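Local structure of putative iron binding protein (Bordetella pertussis Tohama I, 2OWT) at residues Arg105-Tyr110 and Leu195-Tyr200. The protein probably binds ferric iron outside the cytoplasm as a bacterial solute-binding protein, holding the metal through tyrosine side chains. Residues are numbered along the deposited sequence; the frame is centred on the assembly and turned at random.
Sequences RDRVLY and LANAYY. With FE (Fe (III) ion), chain B; CO3 (carbonate ion), chain C.
One face of the Arg105 guanidinium is met by Tyr199 CE2, 3.4 Å above its centre, with the planes 37° apart; at its edge is the carbonate. Over one face of the Arg107 guanidinium lie Leu195 C and, toward the rim, Ala196 CA; Asn197 OD1 takes a weak bond from Arg107 NH1 at the edge, and Asp179 pairs with the charge. Ala196 is small enough for its CB to sit 3.6 Å from the Tyr110 ring centroid, a CH-pi contact over the face, while Asn197 O lies at the ring edge and accepts from Tyr110 OH (2.6 Å). Arg105 CG lies between backbone N and carbonyl carbon (chi1 38°), and bends at chi2 and chi3 bring Arg105 NH2 to carbonate O2 (2.9 Å, nearly straight); Arg105 NH1 pairs with Glu276. Its charge probably offsets that of the phenolates and carbonate, which binds iron through O1 and O2. Tyr199 OH and Tyr200 OH bind the iron at 1.9 and 2.0 Å, beside Tyr143. Asn197 ND2 weakly reaches Tyr199 OH, a second-shell link. Val108 and Ala196 exchange two antiparallel backbone bonds. Strand 193-197 thus runs beside strand 100-112 before helix 198-205 carries both tyrosines to the iron, with helix 142-170 packing on Leu195 and helix 180-187 on Tyr110.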
loop_
_atom_site.group_PDB
_atom_site.type_symbol
_atom_site.label_atom_id
_atom_site.label_comp_id
_atom_site.label_asym_id
_atom_site.label_seq_id
_atom_site.Cartn_x
_atom_site.Cartn_y
_atom_site.Cartn_z
ATOM N N ARG A 105 5.440 -2.094 -1.363
ATOM C CA ARG A 105 4.629 -2.008 -2.570
ATOM C C ARG A 105 4.994 -0.725 -3.299
ATOM O O ARG A 105 5.417 0.241 -2.674
ATOM C CB ARG A 105 3.137 -1.963 -2.222
ATOM C CG ARG A 105 2.815 -1.134 -0.976
ATOM C CD ARG A 105 2.197 -2.018 0.106
ATOM N NE ARG A 105 0.777 -1.730 0.055
ATOM C CZ ARG A 105 -0.199 -2.611 0.119
ATOM N NH1 ARG A 105 0.034 -3.904 0.268
ATOM N NH2 ARG A 105 -1.434 -2.163 0.022
ATOM N N ASP A 106 4.815 -0.711 -4.613
ATOM C CA ASP A 106 5.088 0.492 -5.403
ATOM C C ASP A 106 3.846 0.917 -6.190
ATOM O O ASP A 106 3.067 0.075 -6.640
ATOM C CB ASP A 106 6.325 0.310 -6.310
ATOM C CG ASP A 106 6.237 -0.920 -7.220
ATOM O OD1 ASP A 106 5.455 -1.857 -6.948
ATOM O OD2 ASP A 106 6.969 -0.966 -8.224
ATOM N N ARG A 107 3.648 2.226 -6.313
ATOM C CA ARG A 107 2.564 2.766 -7.115
ATOM C C ARG A 107 3.117 3.068 -8.492
ATOM O O ARG A 107 3.985 3.924 -8.652
ATOM C CB ARG A 107 1.961 4.017 -6.463
ATOM C CG ARG A 107 0.562 4.364 -6.954
ATOM C CD ARG A 107 -0.268 4.993 -5.860
ATOM N NE ARG A 107 -1.680 5.105 -6.218
ATOM C CZ ARG A 107 -2.540 4.085 -6.268
ATOM N NH1 ARG A 107 -2.136 2.837 -6.003
ATOM N NH2 ARG A 107 -3.813 4.310 -6.587
ATOM N N VAL A 108 2.608 2.347 -9.487
ATOM C CA VAL A 108 3.208 2.321 -10.823
ATOM C C VAL A 108 2.179 2.710 -11.883
ATOM O O VAL A 108 1.025 2.998 -11.559
ATOM C CB VAL A 108 3.787 0.909 -11.143
ATOM C CG1 VAL A 108 4.876 0.538 -10.176
ATOM C CG2 VAL A 108 2.686 -0.153 -11.095
ATOM N N LEU A 109 2.588 2.692 -13.148
ATOM C CA LEU A 109 1.682 2.993 -14.255
ATOM C C LEU A 109 1.201 1.707 -14.936
ATOM O O LEU A 109 2.007 0.889 -15.384
ATOM C CB LEU A 109 2.358 3.925 -15.263
ATOM C CG LEU A 109 1.531 4.678 -16.305
ATOM C CD1 LEU A 109 0.795 5.875 -15.698
ATOM C CD2 LEU A 109 2.446 5.150 -17.429
ATOM N N TYR A 110 -0.116 1.525 -14.970
ATOM C CA TYR A 110 -0.731 0.452 -15.749
ATOM C C TYR A 110 -0.754 0.953 -17.175
ATOM O O TYR A 110 -1.147 2.093 -17.426
ATOM C CB TYR A 110 -2.158 0.168 -15.270
ATOM C CG TYR A 110 -2.269 -0.566 -13.939
ATOM C CD1 TYR A 110 -1.173 -0.684 -13.069
ATOM C CD2 TYR A 110 -3.493 -1.114 -13.535
ATOM C CE1 TYR A 110 -1.290 -1.351 -11.832
ATOM C CE2 TYR A 110 -3.631 -1.773 -12.313
ATOM C CZ TYR A 110 -2.528 -1.888 -11.462
ATOM O OH TYR A 110 -2.677 -2.537 -10.261
ATOM N N LEU A 195 -2.599 5.239 -12.695
ATOM C CA LEU A 195 -1.775 4.969 -11.496
ATOM C C LEU A 195 -2.389 3.906 -10.608
ATOM O O LEU A 195 -3.575 3.967 -10.304
ATOM C CB LEU A 195 -1.581 6.241 -10.663
ATOM C CG LEU A 195 -0.487 7.238 -11.026
ATOM C CD1 LEU A 195 -0.576 8.371 -10.033
ATOM C CD2 LEU A 195 0.915 6.612 -11.025
ATOM N N ALA A 196 -1.586 2.931 -10.193
ATOM C CA ALA A 196 -2.069 1.863 -9.309
ATOM C C ALA A 196 -0.936 0.963 -8.812
ATOM O O ALA A 196 0.166 1.011 -9.345
ATOM C CB ALA A 196 -3.156 1.042 -9.992
ATOM N N ASN A 197 -1.215 0.149 -7.793
ATOM C CA ASN A 197 -0.193 -0.684 -7.154
ATOM C C ASN A 197 0.123 -1.934 -7.975
ATOM O O ASN A 197 -0.785 -2.634 -8.446
ATOM C CB ASN A 197 -0.608 -1.051 -5.714
ATOM C CG ASN A 197 -0.506 0.140 -4.731
ATOM O OD1 ASN A 197 0.087 1.169 -5.028
ATOM N ND2 ASN A 197 -1.098 -0.014 -3.565
ATOM N N ALA A 198 1.410 -2.210 -8.148
ATOM C CA ALA A 198 1.846 -3.292 -9.043
ATOM C C ALA A 198 1.476 -4.674 -8.530
ATOM O O ALA A 198 1.276 -5.585 -9.332
ATOM C CB ALA A 198 3.349 -3.218 -9.333
ATOM N N TYR A 199 1.370 -4.836 -7.211
ATOM C CA TYR A 199 1.033 -6.153 -6.661
ATOM C C TYR A 199 -0.327 -6.676 -7.155
ATOM O O TYR A 199 -0.499 -7.883 -7.284
ATOM C CB TYR A 199 1.165 -6.205 -5.125
ATOM C CG TYR A 199 0.243 -5.298 -4.354
ATOM C CD1 TYR A 199 -1.053 -5.698 -4.033
ATOM C CD2 TYR A 199 0.677 -4.054 -3.909
ATOM C CE1 TYR A 199 -1.904 -4.861 -3.321
ATOM C CE2 TYR A 199 -0.167 -3.211 -3.207
ATOM C CZ TYR A 199 -1.452 -3.619 -2.911
ATOM O OH TYR A 199 -2.296 -2.786 -2.214
ATOM N N TYR A 200 -1.277 -5.773 -7.426
ATOM C CA TYR A 200 -2.571 -6.163 -8.001
ATOM C C TYR A 200 -2.426 -6.769 -9.400
ATOM O O TYR A 200 -3.137 -7.706 -9.732
ATOM C CB TYR A 200 -3.560 -4.995 -8.038
ATOM C CG TYR A 200 -4.021 -4.506 -6.682
ATOM C CD1 TYR A 200 -3.648 -3.248 -6.216
ATOM C CD2 TYR A 200 -4.837 -5.302 -5.863
ATOM C CE1 TYR A 200 -4.071 -2.790 -4.973
ATOM C CE2 TYR A 200 -5.264 -4.850 -4.611
ATOM C CZ TYR A 200 -4.880 -3.594 -4.171
ATOM O OH TYR A 200 -5.301 -3.129 -2.933
HETATM FE FE FE B . -4.005 -2.903 -1.437
HETATM C C CO3 C . -4.550 -4.461 0.407
HETATM O O1 CO3 C . -5.620 -3.901 -0.061
HETATM O O2 CO3 C . -3.435 -4.267 -0.216
HETATM O O3 CO3 C . -4.580 -5.192 1.478
HETATM O O HOH W 1 3.562 -3.161 -5.644
#